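Local coordinates for outer membrane protein YopM (PDB 1JL5) that is a leucine-rich-repeat effector of the plague bacillus that probably alters host cell physiology and so promotes bacterial survival in host tissues, at residues 74-79 with 87-92; 340-345 with 350-355. One frame throughout, in Å; residues are numbered along the deposited sequence.

Interaction 1. Residues 74-79 with 87-92; sequences HELELN and PELPPH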
# COMPACT_ATOMS: atom_id res chain seq x y z
N HIS A 74 -0.91 40.32 -21.63
CA HIS A 74 -0.26 40.54 -20.35
C HIS A 74 0.54 39.32 -19.94
O HIS A 74 1.64 39.43 -19.40
CB HIS A 74 -1.32 40.81 -19.27
CG HIS A 74 -1.98 42.14 -19.38
ND1 HIS A 74 -3.15 42.45 -18.72
CD2 HIS A 74 -1.63 43.26 -20.06
CE1 HIS A 74 -3.49 43.70 -18.98
NE2 HIS A 74 -2.58 44.21 -19.80
N GLU A 75 -0.02 38.15 -20.22
CA GLU A 75 0.63 36.91 -19.84
C GLU A 75 1.15 36.06 -20.98
O GLU A 75 0.59 36.03 -22.07
CB GLU A 75 -0.33 36.08 -18.99
CG GLU A 75 0.21 34.72 -18.58
CD GLU A 75 -0.66 34.04 -17.54
OE1 GLU A 75 -0.66 34.51 -16.38
OE2 GLU A 75 -1.34 33.05 -17.88
N LEU A 76 2.25 35.39 -20.70
CA LEU A 76 2.88 34.48 -21.63
C LEU A 76 2.93 33.17 -20.86
O LEU A 76 3.52 33.10 -19.79
CB LEU A 76 4.30 34.93 -21.96
CG LEU A 76 5.15 33.87 -22.67
CD1 LEU A 76 4.49 33.47 -23.98
CD2 LEU A 76 6.54 34.43 -22.89
N GLU A 77 2.28 32.15 -21.40
CA GLU A 77 2.25 30.86 -20.72
C GLU A 77 2.96 29.81 -21.56
O GLU A 77 2.49 29.41 -22.62
CB GLU A 77 0.80 30.47 -20.44
CG GLU A 77 0.64 29.21 -19.61
CD GLU A 77 0.55 27.96 -20.46
OE1 GLU A 77 -0.46 27.81 -21.18
OE2 GLU A 77 1.48 27.14 -20.42
N LEU A 78 4.11 29.37 -21.06
CA LEU A 78 4.93 28.38 -21.74
C LEU A 78 5.10 27.17 -20.84
O LEU A 78 6.19 26.61 -20.74
CB LEU A 78 6.30 28.98 -22.04
CG LEU A 78 6.26 30.29 -22.81
CD1 LEU A 78 7.65 30.89 -22.89
CD2 LEU A 78 5.68 30.04 -24.19
N ASN A 79 4.02 26.76 -20.18
CA ASN A 79 4.09 25.63 -19.28
C ASN A 79 4.35 24.30 -19.94
O ASN A 79 3.83 24.01 -21.01
CB ASN A 79 2.81 25.51 -18.44
CG ASN A 79 2.59 26.70 -17.55
OD1 ASN A 79 3.54 27.35 -17.13
ND2 ASN A 79 1.33 26.98 -17.25
N PRO A 87 13.62 32.62 -24.67
CA PRO A 87 14.28 33.66 -25.45
C PRO A 87 13.82 34.96 -24.81
O PRO A 87 13.11 34.94 -23.80
CB PRO A 87 13.70 33.46 -26.83
CG PRO A 87 12.28 33.09 -26.52
CD PRO A 87 12.43 32.11 -25.37
N GLU A 88 14.21 36.08 -25.39
CA GLU A 88 13.79 37.36 -24.85
C GLU A 88 12.27 37.32 -24.78
O GLU A 88 11.61 36.84 -25.69
CB GLU A 88 14.23 38.49 -25.77
CG GLU A 88 14.13 39.86 -25.14
CD GLU A 88 14.53 40.95 -26.11
OE1 GLU A 88 15.50 40.73 -26.85
OE2 GLU A 88 13.87 42.01 -26.12
N LEU A 89 11.72 37.84 -23.69
CA LEU A 89 10.28 37.83 -23.50
C LEU A 89 9.58 39.00 -24.16
O LEU A 89 10.19 40.03 -24.43
CB LEU A 89 9.97 37.87 -22.01
CG LEU A 89 10.59 36.74 -21.18
CD1 LEU A 89 10.41 37.04 -19.70
CD2 LEU A 89 9.95 35.42 -21.56
N PRO A 90 8.28 38.84 -24.47
CA PRO A 90 7.59 39.97 -25.09
C PRO A 90 7.89 41.15 -24.16
O PRO A 90 7.89 41.00 -22.94
CB PRO A 90 6.14 39.53 -25.06
CG PRO A 90 6.27 38.05 -25.35
CD PRO A 90 7.42 37.65 -24.44
N PRO A 91 8.15 42.33 -24.74
CA PRO A 91 8.48 43.57 -24.02
C PRO A 91 7.64 44.01 -22.82
O PRO A 91 8.19 44.44 -21.80
CB PRO A 91 8.49 44.62 -25.13
CG PRO A 91 7.48 44.09 -26.10
CD PRO A 91 7.85 42.62 -26.15
N HIS A 92 6.33 43.91 -22.92
CA HIS A 92 5.50 44.38 -21.81
C HIS A 92 4.77 43.27 -21.09
O HIS A 92 3.67 43.45 -20.58
CB HIS A 92 4.53 45.43 -22.32
CG HIS A 92 5.21 46.53 -23.08
ND1 HIS A 92 5.35 46.51 -24.45
CD2 HIS A 92 5.88 47.63 -22.65
CE1 HIS A 92 6.08 47.54 -24.84
NE2 HIS A 92 6.41 48.24 -23.76

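Interaction 2. Residues 340-345 with 350-355; sequences ERLIAS and AEVPEL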
# COMPACT_ATOMS: atom_id res chain seq x y z
N GLU A 340 -19.10 10.80 9.45
CA GLU A 340 -19.15 10.21 8.13
C GLU A 340 -18.00 9.25 7.92
O GLU A 340 -18.11 8.27 7.19
CB GLU A 340 -19.07 11.29 7.08
CG GLU A 340 -20.31 12.08 6.96
CD GLU A 340 -20.11 13.23 6.02
OE1 GLU A 340 -19.83 12.99 4.82
OE2 GLU A 340 -20.21 14.38 6.50
N ARG A 341 -16.88 9.53 8.57
CA ARG A 341 -15.72 8.69 8.43
C ARG A 341 -15.22 8.25 9.78
O ARG A 341 -14.86 9.07 10.63
CB ARG A 341 -14.62 9.44 7.69
CG ARG A 341 -14.93 9.72 6.23
CD ARG A 341 -14.14 10.91 5.73
NE ARG A 341 -13.39 10.63 4.50
CZ ARG A 341 -12.22 9.99 4.46
NH1 ARG A 341 -11.65 9.54 5.58
NH2 ARG A 341 -11.62 9.79 3.29
N LEU A 342 -15.22 6.94 10.00
CA LEU A 342 -14.73 6.40 11.24
C LEU A 342 -13.57 5.48 10.92
O LEU A 342 -13.74 4.42 10.31
CB LEU A 342 -15.81 5.62 11.99
CG LEU A 342 -15.27 4.95 13.26
CD1 LEU A 342 -14.59 5.99 14.15
CD2 LEU A 342 -16.40 4.27 14.01
N ILE A 343 -12.38 5.91 11.30
CA ILE A 343 -11.19 5.09 11.11
C ILE A 343 -10.74 4.82 12.52
O ILE A 343 -10.21 5.70 13.19
CB ILE A 343 -10.08 5.83 10.35
CG1 ILE A 343 -10.58 6.27 8.97
CG2 ILE A 343 -8.89 4.90 10.17
CD1 ILE A 343 -11.44 7.51 9.00
N ALA A 344 -10.98 3.60 12.98
CA ALA A 344 -10.61 3.20 14.33
C ALA A 344 -9.90 1.86 14.25
O ALA A 344 -9.88 1.08 15.20
CB ALA A 344 -11.85 3.10 15.20
N SER A 345 -9.32 1.61 13.08
CA SER A 345 -8.58 0.38 12.85
C SER A 345 -7.37 0.35 13.77
O SER A 345 -6.94 1.38 14.30
CB SER A 345 -8.12 0.35 11.40
OG SER A 345 -7.43 1.54 11.12
N ALA A 350 -13.60 -4.18 20.96
CA ALA A 350 -14.32 -5.44 21.00
C ALA A 350 -15.58 -5.16 20.20
O ALA A 350 -16.14 -6.05 19.55
CB ALA A 350 -14.68 -5.80 22.43
N GLU A 351 -15.99 -3.90 20.24
CA GLU A 351 -17.19 -3.46 19.53
C GLU A 351 -17.02 -2.07 18.97
O GLU A 351 -16.31 -1.23 19.54
CB GLU A 351 -18.39 -3.43 20.47
CG GLU A 351 -18.68 -4.71 21.22
CD GLU A 351 -19.74 -4.51 22.28
OE1 GLU A 351 -20.87 -4.10 21.92
OE2 GLU A 351 -19.45 -4.74 23.47
N VAL A 352 -17.67 -1.82 17.85
CA VAL A 352 -17.67 -0.50 17.25
C VAL A 352 -19.01 0.03 17.74
O VAL A 352 -20.02 -0.67 17.65
CB VAL A 352 -17.68 -0.58 15.72
CG1 VAL A 352 -17.86 0.81 15.14
CG2 VAL A 352 -16.38 -1.20 15.23
N PRO A 353 -19.04 1.24 18.30
CA PRO A 353 -20.33 1.76 18.77
C PRO A 353 -21.32 1.78 17.62
O PRO A 353 -20.94 1.63 16.46
CB PRO A 353 -19.98 3.17 19.24
CG PRO A 353 -18.53 3.07 19.62
CD PRO A 353 -17.97 2.22 18.51
N GLU A 354 -22.60 1.97 17.95
CA GLU A 354 -23.63 2.02 16.92
C GLU A 354 -23.19 3.07 15.92
O GLU A 354 -22.85 4.20 16.28
CB GLU A 354 -24.96 2.42 17.54
CG GLU A 354 -26.09 2.42 16.54
CD GLU A 354 -27.42 2.70 17.20
OE1 GLU A 354 -27.59 3.82 17.72
OE2 GLU A 354 -28.29 1.80 17.19
N LEU A 355 -23.18 2.70 14.65
CA LEU A 355 -22.75 3.61 13.61
C LEU A 355 -23.80 4.63 13.23
O LEU A 355 -24.98 4.31 13.09
CB LEU A 355 -22.35 2.80 12.38
CG LEU A 355 -21.19 1.83 12.64
CD1 LEU A 355 -20.90 1.04 11.38
CD2 LEU A 355 -19.96 2.62 13.09

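Interaction 1. Residues 74-79 with 87-92
L76 reaches from strand 75-77 to the returning loop and meets it with one methyl group. Its CD2 lies 3.7 Å from P90 CD and 3.8 Å from L89 CD2, so a single carbon serves both partners. The torsions explain the reach: CG stands anti to the backbone N (chi1 166°), and the second torsion (chi2 60°) extends CD2 away from CA, making it the leading atom. The other methyl is folded back, with L76 CD1 5.1 Å from P90 CD; it packs instead along its own segment, 3.6 Å from L78 CD2. L76 CD2 also lies 3.7 Å from L78 CD1.

L89 comes to the same point differently. Its CG is anti to the carbonyl carbon (chi1 -57°), and although its CB does not aim at the strand, the CD2 branch bends round to meet L76 at an oblique angle. P90 does point at the strand and presents CD, the ring carbon bonded to its backbone N, the two side chains crossing at about a right angle; P90 CG is farther off, 4.4 Å from L76 CD2. No hydrogen bond joins the two segments. All three residues are buried and belong to LRR 1, where they form part of the inward-facing apolar filling of a leucine-rich-repeat coil: the leucine of the short strand meets the returning loop.

The alternating glutamates E75 and E77 turn to the other side of the strand and lie against V97 of strand 95-97, which also pairs with the 74-79 backbone. Helix 58-71 sets L65 against both L76 and P87, while L89 continues onto L96 of the next strand. Helix 36-48 covers the loop, with W43 and W46 on P87 and Y39 against E88 and P91.

Interaction 2. Residues 340-345 with 350-355
L342 meets V352 and L355 inside one short repeat, and methyl groups make all the contact between the two segments. Followed outward, the L342 side chain leaves strand 341-343 with CB pointing to the loop, but CB is still 5.2 Å from L355 CD2. CG, anti to the backbone N (chi1 176°), is no closer: it lies 5.2 Å from V352 CG1. At CG the chain divides. CD1 turns aside, toward the end of the strand, and lies 4.1 Å from A344 CB. CD2 runs straight on, extended relative to CA, and makes the whole contact, standing 3.9 Å from V352 CG1 and 4.0 Å from L355 CD2.

The two partners arrive from different directions. V352 sends CG1, the methyl anti to its own backbone N, past the leucine in the opposing sense, whereas L355 meets it at about a right angle, its CD2 branch bending inward from a CB that does not face the strand. These two methyls also touch each other, with V352 CG1 3.4 Å from L355 CD2, so L342 CD2 completes a compact triangle of methyl groups. No polar atom takes part.

L335 and L322 of the preceding repeat touch L342 as well, and L362 of the following strand touches both leucines, which extends the apolar layer from coil to coil. Inward leucines on a short strand, closed over by aliphatic residues of the return loop, are the signature of a leucine-rich-repeat solenoid, here in LRR 14.

Both contacts are buried and purely apolar, and both join a strand to the loop that returns from it before the next strand. In each, an inward strand leucine offers CD2 to the leucine thirteen residues later. The second partner differs: a proline ring in interaction 1, a valine in interaction 2, which also buries less surface. Their surroundings differ more. Interaction 1 lies beside the N-terminal helices, and helix 58-71 covers its strand leucine; interaction 2 has repeats before and after it. The two share the same run of parallel strands but sit on opposite sides of the chain's centre, about 55 Å apart between centres, without touching.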